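Local coordinates for protein inositol-3-phosphate synthase (Caenorhabditis elegans, PDB 1VKO) that belongs to the myo-inositol-1-phosphate synthase family and binds nicotinamide-adenine-dinucleotide in a Rossmann-type domain, at residues Phe97-Arg106 with Glu177-Met188; Pro195-Ile203 with Asp277-Phe285. All coordinates share one frame; numbering follows the deposited sequence.

In the fold
All four segments lie in one chain of an assembly of four copies, inside the range of one sequence family, and the chain completes contact 1 before it opens contact 2. Their centres are 34 Å apart and their nearest atoms about 14 Å, so they do not touch. Contact 2 is the one at NAD: S196 OG and, more weakly, I197 O bond to its adenine, while the helix that starts at P281 packs behind them. Contact 1 is more remote. There the side chain of M188 is about 12 Å from NAD and about 14 Å from the potassium ion. It joins helix 87-100 and the hairpin strand 104-107 to helix 178-188, next to two other subunits.

Contact 1. Residues Phe97-Arg106 with Glu177-Met188; sequences FANQYAMTWR and EPELQEKLRPFM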
loop_
_atom_site.group_PDB
_atom_site.type_symbol
_atom_site.label_atom_id
_atom_site.label_comp_id
_atom_site.label_asym_id
_atom_site.label_seq_id
_atom_site.Cartn_x
_atom_site.Cartn_y
_atom_site.Cartn_z
ATOM N N PHE A 97 -9.316 -13.610 32.712
ATOM C CA PHE A 97 -9.069 -12.993 34.023
ATOM C C PHE A 97 -9.245 -11.505 33.927
ATOM O O PHE A 97 -9.869 -10.887 34.771
ATOM C CB PHE A 97 -7.643 -13.283 34.476
ATOM C CG PHE A 97 -7.463 -14.660 35.053
ATOM C CD1 PHE A 97 -8.397 -15.182 35.969
ATOM C CD2 PHE A 97 -6.357 -15.426 34.715
ATOM C CE1 PHE A 97 -8.227 -16.452 36.497
ATOM C CE2 PHE A 97 -6.172 -16.693 35.262
ATOM C CZ PHE A 97 -7.102 -17.213 36.138
ATOM N N ALA A 98 -8.683 -10.933 32.867
ATOM C CA ALA A 98 -8.651 -9.517 32.693
ATOM C C ALA A 98 -10.060 -9.001 32.579
ATOM O O ALA A 98 -10.382 -7.976 33.171
ATOM C CB ALA A 98 -7.834 -9.172 31.478
ATOM N N ASN A 99 -10.917 -9.701 31.834
ATOM C CA ASN A 99 -12.352 -9.323 31.791
ATOM C C ASN A 99 -13.149 -9.584 33.084
ATOM O O ASN A 99 -14.054 -8.826 33.410
ATOM C CB ASN A 99 -13.067 -9.952 30.602
ATOM C CG ASN A 99 -12.750 -9.256 29.314
ATOM O OD1 ASN A 99 -13.523 -8.409 28.838
ATOM N ND2 ASN A 99 -11.604 -9.603 28.727
ATOM N N GLN A 100 -12.821 -10.646 33.803
ATOM C CA GLN A 100 -13.460 -10.936 35.097
ATOM C C GLN A 100 -13.267 -9.793 36.080
ATOM O O GLN A 100 -14.218 -9.369 36.743
ATOM C CB GLN A 100 -12.886 -12.208 35.692
ATOM C CG GLN A 100 -13.462 -13.504 35.138
ATOM C CD GLN A 100 -12.667 -14.723 35.572
ATOM O OE1 GLN A 100 -11.493 -14.609 35.898
ATOM N NE2 GLN A 100 -13.292 -15.904 35.526
ATOM N N TYR A 101 -12.047 -9.259 36.144
ATOM C CA TYR A 101 -11.720 -8.171 37.058
ATOM C C TYR A 101 -11.777 -6.784 36.454
ATOM O O TYR A 101 -11.406 -5.808 37.112
ATOM C CB TYR A 101 -10.342 -8.409 37.646
ATOM C CG TYR A 101 -10.329 -9.648 38.500
ATOM C CD1 TYR A 101 -10.046 -10.890 37.948
ATOM C CD2 TYR A 101 -10.651 -9.583 39.853
ATOM C CE1 TYR A 101 -10.056 -12.037 38.725
ATOM C CE2 TYR A 101 -10.657 -10.733 40.650
ATOM C CZ TYR A 101 -10.365 -11.949 40.073
ATOM O OH TYR A 101 -10.367 -13.078 40.834
ATOM N N ALA A 102 -12.220 -6.689 35.198
ATOM C CA ALA A 102 -12.328 -5.403 34.519
ATOM C C ALA A 102 -11.032 -4.583 34.585
ATOM O O ALA A 102 -11.040 -3.386 34.910
ATOM C CB ALA A 102 -13.493 -4.621 35.091
ATOM N N MET A 103 -9.917 -5.223 34.238
ATOM C CA MET A 103 -8.613 -4.566 34.307
ATOM C C MET A 103 -8.450 -3.472 33.272
ATOM O O MET A 103 -8.926 -3.586 32.131
ATOM C CB MET A 103 -7.469 -5.572 34.241
ATOM C CG MET A 103 -7.689 -6.853 35.073
ATOM S SD MET A 103 -6.181 -7.797 35.362
ATOM C CE MET A 103 -6.663 -8.976 36.598
ATOM N N THR A 104 -7.801 -2.388 33.691
ATOM C CA THR A 104 -7.480 -1.300 32.799
ATOM C C THR A 104 -5.976 -1.134 32.760
ATOM O O THR A 104 -5.276 -1.645 33.612
ATOM C CB THR A 104 -8.135 0.031 33.263
ATOM O OG1 THR A 104 -8.071 0.131 34.675
ATOM C CG2 THR A 104 -9.632 0.055 32.986
ATOM N N TRP A 105 -5.478 -0.430 31.747
ATOM C CA TRP A 105 -4.056 -0.076 31.732
ATOM C C TRP A 105 -3.901 1.322 31.127
ATOM O O TRP A 105 -4.736 1.721 30.306
ATOM C CB TRP A 105 -3.214 -1.158 31.011
ATOM C CG TRP A 105 -3.703 -1.515 29.640
ATOM C CD1 TRP A 105 -3.208 -1.054 28.471
ATOM C CD2 TRP A 105 -4.804 -2.389 29.300
ATOM N NE1 TRP A 105 -3.913 -1.573 27.411
ATOM C CE2 TRP A 105 -4.889 -2.412 27.884
ATOM C CE3 TRP A 105 -5.726 -3.160 30.050
ATOM C CZ2 TRP A 105 -5.876 -3.151 27.183
ATOM C CZ3 TRP A 105 -6.683 -3.924 29.370
ATOM C CH2 TRP A 105 -6.757 -3.897 27.927
ATOM N N ARG A 106 -2.888 2.083 31.561
ATOM C CA ARG A 106 -2.685 3.431 31.015
ATOM C C ARG A 106 -2.209 3.356 29.560
ATOM O O ARG A 106 -1.391 2.496 29.221
ATOM C CB ARG A 106 -1.649 4.214 31.824
ATOM C CG ARG A 106 -2.190 5.013 33.047
ATOM C CD ARG A 106 -2.856 6.407 32.734
ATOM N NE ARG A 106 -2.037 7.348 31.939
ATOM C CZ ARG A 106 -2.532 8.157 30.972
ATOM N NH1 ARG A 106 -3.833 8.128 30.703
ATOM N NH2 ARG A 106 -1.750 8.996 30.275
ATOM N N GLU A 177 0.390 -5.309 27.108
ATOM C CA GLU A 177 1.295 -4.227 27.487
ATOM C C GLU A 177 1.865 -4.551 28.898
ATOM O O GLU A 177 1.200 -5.281 29.613
ATOM C CB GLU A 177 0.473 -2.949 27.537
ATOM C CG GLU A 177 0.030 -2.396 26.210
ATOM C CD GLU A 177 1.173 -2.246 25.226
ATOM O OE1 GLU A 177 2.193 -1.594 25.535
ATOM O OE2 GLU A 177 1.039 -2.813 24.150
ATOM N N PRO A 178 3.052 -4.053 29.282
ATOM C CA PRO A 178 3.701 -4.478 30.513
ATOM C C PRO A 178 2.714 -4.350 31.647
ATOM O O PRO A 178 2.389 -5.347 32.241
ATOM C CB PRO A 178 4.892 -3.503 30.638
ATOM C CG PRO A 178 5.248 -3.305 29.068
ATOM C CD PRO A 178 3.871 -3.040 28.590
ATOM N N GLU A 179 2.126 -3.180 31.820
ATOM C CA GLU A 179 1.207 -2.928 32.926
ATOM C C GLU A 179 0.219 -4.033 33.130
ATOM O O GLU A 179 0.034 -4.463 34.263
ATOM C CB GLU A 179 0.435 -1.625 32.746
ATOM C CG GLU A 179 -0.130 -1.109 34.067
ATOM C CD GLU A 179 -1.140 0.025 33.921
ATOM O OE1 GLU A 179 -1.093 0.788 32.925
ATOM O OE2 GLU A 179 -1.998 0.147 34.831
ATOM N N LEU A 180 -0.418 -4.482 32.049
ATOM C CA LEU A 180 -1.456 -5.535 32.136
ATOM C C LEU A 180 -0.911 -6.917 32.504
ATOM O O LEU A 180 -1.637 -7.749 33.060
ATOM C CB LEU A 180 -2.320 -5.599 30.846
ATOM C CG LEU A 180 -3.426 -6.662 30.722
ATOM C CD1 LEU A 180 -4.455 -6.582 31.865
ATOM C CD2 LEU A 180 -4.103 -6.550 29.328
ATOM N N GLN A 181 0.358 -7.168 32.195
ATOM C CA GLN A 181 1.006 -8.420 32.582
ATOM C C GLN A 181 1.244 -8.377 34.086
ATOM O O GLN A 181 1.079 -9.397 34.780
ATOM C CB GLN A 181 2.339 -8.619 31.840
ATOM C CG GLN A 181 2.233 -8.865 30.308
ATOM C CD GLN A 181 3.584 -9.067 29.635
ATOM O OE1 GLN A 181 4.511 -9.610 30.264
ATOM N NE2 GLN A 181 3.717 -8.609 28.356
ATOM N N GLU A 182 1.606 -7.206 34.613
ATOM C CA GLU A 182 1.771 -7.098 36.081
ATOM C C GLU A 182 0.479 -7.289 36.855
ATOM O O GLU A 182 0.449 -8.020 37.808
ATOM C CB GLU A 182 2.473 -5.806 36.492
ATOM C CG GLU A 182 3.967 -5.990 36.759
ATOM C CD GLU A 182 4.693 -6.716 35.639
ATOM O OE1 GLU A 182 4.987 -6.093 34.578
ATOM O OE2 GLU A 182 4.975 -7.918 35.832
ATOM N N LYS A 183 -0.590 -6.651 36.429
ATOM C CA LYS A 183 -1.898 -6.861 37.023
ATOM C C LYS A 183 -2.317 -8.321 36.970
ATOM O O LYS A 183 -2.912 -8.837 37.934
ATOM C CB LYS A 183 -2.931 -5.990 36.287
ATOM C CG LYS A 183 -2.906 -4.527 36.747
ATOM C CD LYS A 183 -3.811 -3.647 35.915
ATOM C CE LYS A 183 -4.031 -2.342 36.639
ATOM N NZ LYS A 183 -5.232 -1.609 36.153
ATOM N N LEU A 184 -2.028 -8.994 35.840
ATOM C CA LEU A 184 -2.387 -10.413 35.676
ATOM C C LEU A 184 -1.456 -11.412 36.367
ATOM O O LEU A 184 -1.786 -12.597 36.480
ATOM C CB LEU A 184 -2.530 -10.764 34.227
ATOM C CG LEU A 184 -3.741 -10.244 33.462
ATOM C CD1 LEU A 184 -3.386 -10.497 32.094
ATOM C CD2 LEU A 184 -4.992 -11.043 33.830
ATOM N N ARG A 185 -0.324 -10.930 36.871
ATOM C CA ARG A 185 0.688 -11.788 37.484
ATOM C C ARG A 185 0.176 -12.773 38.598
ATOM O O ARG A 185 0.442 -13.974 38.515
ATOM C CB ARG A 185 1.886 -10.942 37.964
ATOM C CG ARG A 185 2.794 -11.646 38.950
ATOM C CD ARG A 185 4.201 -11.045 39.043
ATOM N NE ARG A 185 5.202 -12.080 39.349
ATOM C CZ ARG A 185 6.500 -11.858 39.543
ATOM N NH1 ARG A 185 6.977 -10.632 39.455
ATOM N NH2 ARG A 185 7.326 -12.864 39.830
ATOM N N PRO A 186 -0.536 -12.304 39.626
ATOM C CA PRO A 186 -0.979 -13.224 40.693
ATOM C C PRO A 186 -2.034 -14.254 40.232
ATOM O O PRO A 186 -2.379 -15.166 40.985
ATOM C CB PRO A 186 -1.558 -12.281 41.740
ATOM C CG PRO A 186 -1.993 -11.110 40.989
ATOM C CD PRO A 186 -0.977 -10.917 39.887
ATOM N N PHE A 187 -2.526 -14.120 39.000
ATOM C CA PHE A 187 -3.499 -15.073 38.486
ATOM C C PHE A 187 -2.831 -16.096 37.552
ATOM O O PHE A 187 -3.155 -17.288 37.569
ATOM C CB PHE A 187 -4.628 -14.354 37.750
ATOM C CG PHE A 187 -5.354 -13.318 38.575
ATOM C CD1 PHE A 187 -4.931 -11.992 38.579
ATOM C CD2 PHE A 187 -6.491 -13.663 39.316
ATOM C CE1 PHE A 187 -5.601 -11.019 39.320
ATOM C CE2 PHE A 187 -7.164 -12.705 40.046
ATOM C CZ PHE A 187 -6.719 -11.376 40.053
ATOM N N MET A 188 -1.887 -15.615 36.754
ATOM C CA MET A 188 -1.279 -16.401 35.700
ATOM C C MET A 188 -0.078 -17.119 36.197
ATOM O O MET A 188 0.185 -18.244 35.765
ATOM C CB MET A 188 -0.822 -15.492 34.575
ATOM C CG MET A 188 -1.914 -14.772 33.935
ATOM S SD MET A 188 -2.913 -15.850 32.900
ATOM C CE MET A 188 -1.956 -15.792 31.356
HETATM O O HOH W 1 0.218 1.208 30.801
#
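The F97 ring has CB of F187 over one face, a CH-pi contact with 3.8 Å from CB to the ring centroid. SD of M188 lies at its edge, near the ring plane, as a Met-aromatic contact. Y101 also receives F187 on one face, with CZ of F187 above it but nearer the rim than the centre. The F187 and Y101 planes stand 45° apart, so the pair is oblique. F97, Y101 and F187 form an aromatic cluster. It closes one end of the packing of helix 178-188 against helix 87-100 and strand 104-107, the first strand of a two-stranded hairpin.

Between the helices, CD2 of L184 presses on CB of F97 at 3.5 Å and also meets SD of M103. The M103 chain is extended beyond CG, and its CE reaches CE1 of F187 at 3.6 Å. A Schellman motif at A102 ends the first helix just before M103. Further along, CD2 of L180 sits over the six-membered ring of W105. M426 of the third subunit packs on both of these residues.

The polar end is at the strand. K183 NZ donates to T104 O at a doubtfully short 2.5 Å, tilted 35° from the carbonyl plane. The E179 chain is extended, with CG anti to the backbone N (chi1 -160°), and this carries its carboxylate to the strand backbone. R106 N gives a hydrogen bond of 2.6 Å to E179 OE1 on its syn side. One water donates to both R106 O and that same E179 OE1.

Contact 2. Residues Pro195-Ile203 with Asp277-Phe285; sequences PSIYYPDFI and DEVSPSNIF. With NAD (nicotinamide-adenine-dinucleotide), chain G.
S196 OG is shared between NAD and an aromatic edge. It donates a hydrogen bond to N1A of NAD at 2.9 Å. The same oxygen lies at the edge of the F285 ring, near its plane, closest to CZ. One residue on, I197 O accepts a weak bond from N6A of NAD. The two bonds read neighbouring positions on the adenine.

The I197 side chain turns toward the helix that begins at P281. With CG1 anti to the carbonyl carbon (chi1 -59°), CD1 of I197 lies between CG2 of I284 at 3.6 Å and CE2 of F285, while its CG2 rests on CB of P281. This is the adenine end of the NAD pocket in the Rossmann-type domain: a loop binds the base, and the first turn of helix 281-291 backs the loop. Helix 220-238 adds I227 against I197 and F285.

The Y199 ring passes alongside the P281 ring, the two side chains running opposite ways, with CD2 of Y199 3.4 Å from CG of P281. CD1 of I284 comes in at the edge of the Y199 ring, whose OH is hydrogen-bonded to H223.

F202 ends the 3-10 turn and covers the start of the helix. CA of S280, the N-cap residue, sits over the centre of the F202 ring, 3.8 Å from the centroid. D277 O is in the ring plane at the edge, 3.4 Å from CZ of F202. R253 makes a cation-pi contact with F202. Within the helix start, S280 N bonds to N283 OD1 at 3.2 Å, the donor lying above the carbonyl plane.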
loop_
_atom_site.group_PDB
_atom_site.type_symbol
_atom_site.label_atom_id
_atom_site.label_comp_id
_atom_site.label_asym_id
_atom_site.label_seq_id
_atom_site.Cartn_x
_atom_site.Cartn_y
_atom_site.Cartn_z
ATOM N N PRO A 195 2.599 -31.591 31.635
ATOM C CA PRO A 195 3.499 -32.092 30.591
ATOM C C PRO A 195 2.744 -32.741 29.455
ATOM O O PRO A 195 1.639 -33.247 29.653
ATOM C CB PRO A 195 4.398 -33.095 31.327
ATOM C CG PRO A 195 3.727 -33.384 32.598
ATOM C CD PRO A 195 2.802 -32.253 32.938
ATOM N N SER A 196 3.293 -32.647 28.249
ATOM C CA SER A 196 2.587 -33.139 27.078
ATOM C C SER A 196 3.352 -34.227 26.366
ATOM O O SER A 196 4.463 -34.585 26.748
ATOM C CB SER A 196 2.320 -32.000 26.082
ATOM O OG SER A 196 1.099 -32.236 25.406
ATOM N N ILE A 197 2.743 -34.722 25.295
ATOM C CA ILE A 197 3.341 -35.697 24.403
ATOM C C ILE A 197 4.232 -34.862 23.515
ATOM O O ILE A 197 3.793 -33.834 23.018
ATOM C CB ILE A 197 2.218 -36.343 23.584
ATOM C CG1 ILE A 197 1.214 -36.995 24.512
ATOM C CG2 ILE A 197 2.742 -37.374 22.590
ATOM C CD1 ILE A 197 -0.030 -37.439 23.796
ATOM N N TYR A 198 5.479 -35.292 23.305
ATOM C CA TYR A 198 6.392 -34.633 22.372
ATOM C C TYR A 198 6.964 -35.666 21.412
ATOM O O TYR A 198 7.767 -36.485 21.822
ATOM C CB TYR A 198 7.509 -33.955 23.176
ATOM C CG TYR A 198 8.617 -33.315 22.345
ATOM C CD1 TYR A 198 8.324 -32.572 21.210
ATOM C CD2 TYR A 198 9.951 -33.448 22.703
ATOM C CE1 TYR A 198 9.310 -31.997 20.457
ATOM C CE2 TYR A 198 10.951 -32.863 21.947
ATOM C CZ TYR A 198 10.618 -32.135 20.832
ATOM O OH TYR A 198 11.579 -31.549 20.046
ATOM N N TYR A 199 6.579 -35.641 20.135
ATOM C CA TYR A 199 7.237 -36.509 19.152
ATOM C C TYR A 199 8.011 -35.617 18.163
ATOM O O TYR A 199 7.423 -35.090 17.207
ATOM C CB TYR A 199 6.235 -37.426 18.419
ATOM C CG TYR A 199 5.356 -38.321 19.302
ATOM C CD1 TYR A 199 5.750 -38.710 20.588
ATOM C CD2 TYR A 199 4.150 -38.808 18.828
ATOM C CE1 TYR A 199 4.950 -39.528 21.368
ATOM C CE2 TYR A 199 3.339 -39.610 19.609
ATOM C CZ TYR A 199 3.732 -39.963 20.880
ATOM O OH TYR A 199 2.912 -40.785 21.651
ATOM N N PRO A 200 9.315 -35.435 18.383
ATOM C CA PRO A 200 10.073 -34.361 17.720
ATOM C C PRO A 200 9.780 -34.264 16.215
ATOM O O PRO A 200 9.658 -33.170 15.651
ATOM C CB PRO A 200 11.518 -34.781 17.955
ATOM C CG PRO A 200 11.470 -35.539 19.259
ATOM C CD PRO A 200 10.173 -36.272 19.244
ATOM N N ASP A 201 9.635 -35.427 15.598
ATOM C CA ASP A 201 9.395 -35.607 14.165
ATOM C C ASP A 201 8.089 -35.021 13.569
ATOM O O ASP A 201 7.965 -34.890 12.319
ATOM C CB ASP A 201 9.557 -37.109 13.827
ATOM C CG ASP A 201 9.155 -38.072 15.026
ATOM O OD1 ASP A 201 9.533 -37.825 16.217
ATOM O OD2 ASP A 201 8.463 -39.122 14.853
ATOM N N PHE A 202 7.125 -34.644 14.415
ATOM C CA PHE A 202 5.869 -34.030 13.926
ATOM C C PHE A 202 5.839 -32.497 13.916
ATOM O O PHE A 202 4.886 -31.932 13.396
ATOM C CB PHE A 202 4.604 -34.606 14.628
ATOM C CG PHE A 202 4.248 -36.028 14.207
ATOM C CD1 PHE A 202 4.864 -37.114 14.790
ATOM C CD2 PHE A 202 3.305 -36.269 13.210
ATOM C CE1 PHE A 202 4.585 -38.431 14.378
ATOM C CE2 PHE A 202 3.006 -37.577 12.820
ATOM C CZ PHE A 202 3.643 -38.646 13.406
ATOM N N ILE A 203 6.861 -31.801 14.447
ATOM C CA ILE A 203 6.905 -30.306 14.343
ATOM C C ILE A 203 8.257 -29.794 13.856
ATOM O O ILE A 203 9.140 -30.620 13.575
ATOM C CB ILE A 203 6.533 -29.612 15.682
ATOM C CG1 ILE A 203 7.635 -29.776 16.712
ATOM C CG2 ILE A 203 5.226 -30.158 16.257
ATOM C CD1 ILE A 203 7.151 -29.574 18.136
ATOM N N ASP A 277 4.262 -45.457 13.809
ATOM C CA ASP A 277 4.974 -44.201 13.688
ATOM C C ASP A 277 4.117 -43.035 13.224
ATOM O O ASP A 277 4.161 -41.988 13.845
ATOM C CB ASP A 277 6.206 -44.371 12.784
ATOM C CG ASP A 277 7.483 -44.552 13.585
ATOM O OD1 ASP A 277 8.111 -43.530 13.921
ATOM O OD2 ASP A 277 7.936 -45.659 13.936
ATOM N N GLU A 278 3.361 -43.211 12.131
ATOM C CA GLU A 278 2.469 -42.178 11.596
ATOM C C GLU A 278 1.228 -42.007 12.463
ATOM O O GLU A 278 0.103 -42.002 11.966
ATOM C CB GLU A 278 2.049 -42.480 10.135
ATOM C CG GLU A 278 3.085 -42.166 9.049
ATOM C CD GLU A 278 3.572 -40.718 9.065
ATOM O OE1 GLU A 278 2.790 -39.799 8.777
ATOM O OE2 GLU A 278 4.765 -40.489 9.344
ATOM N N VAL A 279 1.429 -41.876 13.760
ATOM C CA VAL A 279 0.371 -41.507 14.690
ATOM C C VAL A 279 0.880 -40.304 15.478
ATOM O O VAL A 279 1.822 -40.423 16.244
ATOM C CB VAL A 279 -0.008 -42.689 15.623
ATOM C CG1 VAL A 279 -0.973 -42.252 16.724
ATOM C CG2 VAL A 279 -0.608 -43.822 14.810
ATOM N N SER A 280 0.273 -39.147 15.238
ATOM C CA SER A 280 0.749 -37.893 15.790
ATOM C C SER A 280 0.322 -37.675 17.234
ATOM O O SER A 280 -0.657 -38.272 17.692
ATOM C CB SER A 280 0.255 -36.721 14.940
ATOM O OG SER A 280 -1.067 -36.339 15.289
ATOM N N PRO A 281 1.026 -36.784 17.931
ATOM C CA PRO A 281 0.604 -36.287 19.234
ATOM C C PRO A 281 -0.822 -35.743 19.174
ATOM O O PRO A 281 -1.597 -35.939 20.120
ATOM C CB PRO A 281 1.571 -35.138 19.467
ATOM C CG PRO A 281 2.833 -35.628 18.777
ATOM C CD PRO A 281 2.310 -36.171 17.511
ATOM N N SER A 282 -1.166 -35.075 18.068
ATOM C CA SER A 282 -2.495 -34.511 17.930
ATOM C C SER A 282 -3.534 -35.574 17.699
ATOM O O SER A 282 -4.679 -35.337 17.997
ATOM C CB SER A 282 -2.574 -33.432 16.854
ATOM O OG SER A 282 -2.612 -33.989 15.561
ATOM N N ASN A 283 -3.139 -36.740 17.188
ATOM C CA ASN A 283 -4.059 -37.881 17.065
ATOM C C ASN A 283 -4.390 -38.426 18.451
ATOM O O ASN A 283 -5.518 -38.784 18.706
ATOM C CB ASN A 283 -3.419 -39.012 16.282
ATOM C CG ASN A 283 -3.443 -38.797 14.751
ATOM O OD1 ASN A 283 -2.696 -39.448 14.033
ATOM N ND2 ASN A 283 -4.307 -37.923 14.263
ATOM N N ILE A 284 -3.394 -38.476 19.333
ATOM C CA ILE A 284 -3.548 -39.061 20.658
ATOM C C ILE A 284 -4.437 -38.183 21.529
ATOM O O ILE A 284 -5.414 -38.676 22.079
ATOM C CB ILE A 284 -2.173 -39.435 21.317
ATOM C CG1 ILE A 284 -1.513 -40.573 20.504
ATOM C CG2 ILE A 284 -2.382 -39.970 22.715
ATOM C CD1 ILE A 284 -0.011 -40.647 20.609
ATOM N N PHE A 285 -4.165 -36.877 21.596
ATOM C CA PHE A 285 -5.152 -35.976 22.163
ATOM C C PHE A 285 -6.547 -36.161 21.577
ATOM O O PHE A 285 -7.493 -36.270 22.323
ATOM C CB PHE A 285 -4.724 -34.515 22.059
ATOM C CG PHE A 285 -3.599 -34.150 22.949
ATOM C CD1 PHE A 285 -3.851 -33.786 24.280
ATOM C CD2 PHE A 285 -2.279 -34.177 22.492
ATOM C CE1 PHE A 285 -2.784 -33.430 25.146
ATOM C CE2 PHE A 285 -1.187 -33.813 23.346
ATOM C CZ PHE A 285 -1.449 -33.445 24.694
HETATM P PA NAD G . 2.998 -20.484 19.966
HETATM O O1A NAD G . 4.312 -21.022 19.656
HETATM O O2A NAD G . 3.167 -19.229 20.718
HETATM O O5B NAD G . 2.203 -21.607 20.756
HETATM C C5B NAD G . 2.565 -22.949 20.631
HETATM C C4B NAD G . 2.716 -23.511 22.032
HETATM O O4B NAD G . 2.423 -24.890 21.990
HETATM C C3B NAD G . 4.119 -23.383 22.554
HETATM O O3B NAD G . 3.953 -23.138 23.942
HETATM C C2B NAD G . 4.728 -24.752 22.444
HETATM O O2B NAD G . 5.426 -24.938 23.674
HETATM C C1B NAD G . 3.495 -25.650 22.465
HETATM N N9A NAD G . 3.555 -27.004 21.855
HETATM C C8A NAD G . 4.196 -27.439 20.736
HETATM N N7A NAD G . 3.968 -28.765 20.605
HETATM C C5A NAD G . 3.196 -29.213 21.612
HETATM C C6A NAD G . 2.699 -30.476 21.979
HETATM N N6A NAD G . 2.984 -31.608 21.314
HETATM N N1A NAD G . 1.945 -30.579 23.120
HETATM C C2A NAD G . 1.707 -29.486 23.900
HETATM N N3A NAD G . 2.233 -28.284 23.548
HETATM C C4A NAD G . 2.958 -28.121 22.421
HETATM O O3 NAD G . 2.099 -20.270 18.635
HETATM P PN NAD G . 0.685 -19.543 18.735
HETATM O O1N NAD G . 0.196 -19.729 20.127
HETATM O O2N NAD G . 0.852 -18.186 18.210
HETATM O O5D NAD G . -0.335 -20.432 17.841
HETATM C C5D NAD G . -0.383 -21.842 17.974
HETATM C C4D NAD G . -0.970 -22.574 16.752
HETATM O O4D NAD G . -2.159 -21.953 16.330
HETATM C C3D NAD G . -0.039 -22.608 15.534
HETATM O O3D NAD G . -0.130 -23.873 14.938
HETATM C C2D NAD G . -0.707 -21.671 14.560
HETATM O O2D NAD G . -0.524 -21.986 13.189
HETATM C C1D NAD G . -2.155 -21.861 14.922
HETATM N N1N NAD G . -2.855 -20.719 14.347
HETATM C C2N NAD G . -2.564 -19.460 14.771
HETATM C C3N NAD G . -3.219 -18.397 14.191
HETATM C C7N NAD G . -3.156 -17.116 14.934
HETATM O O7N NAD G . -2.334 -17.125 16.086
HETATM N N7N NAD G . -3.867 -16.061 14.515
HETATM C C4N NAD G . -4.188 -18.596 13.189
HETATM C C5N NAD G . -4.453 -19.878 12.760
HETATM C C6N NAD G . -3.766 -20.953 13.347
#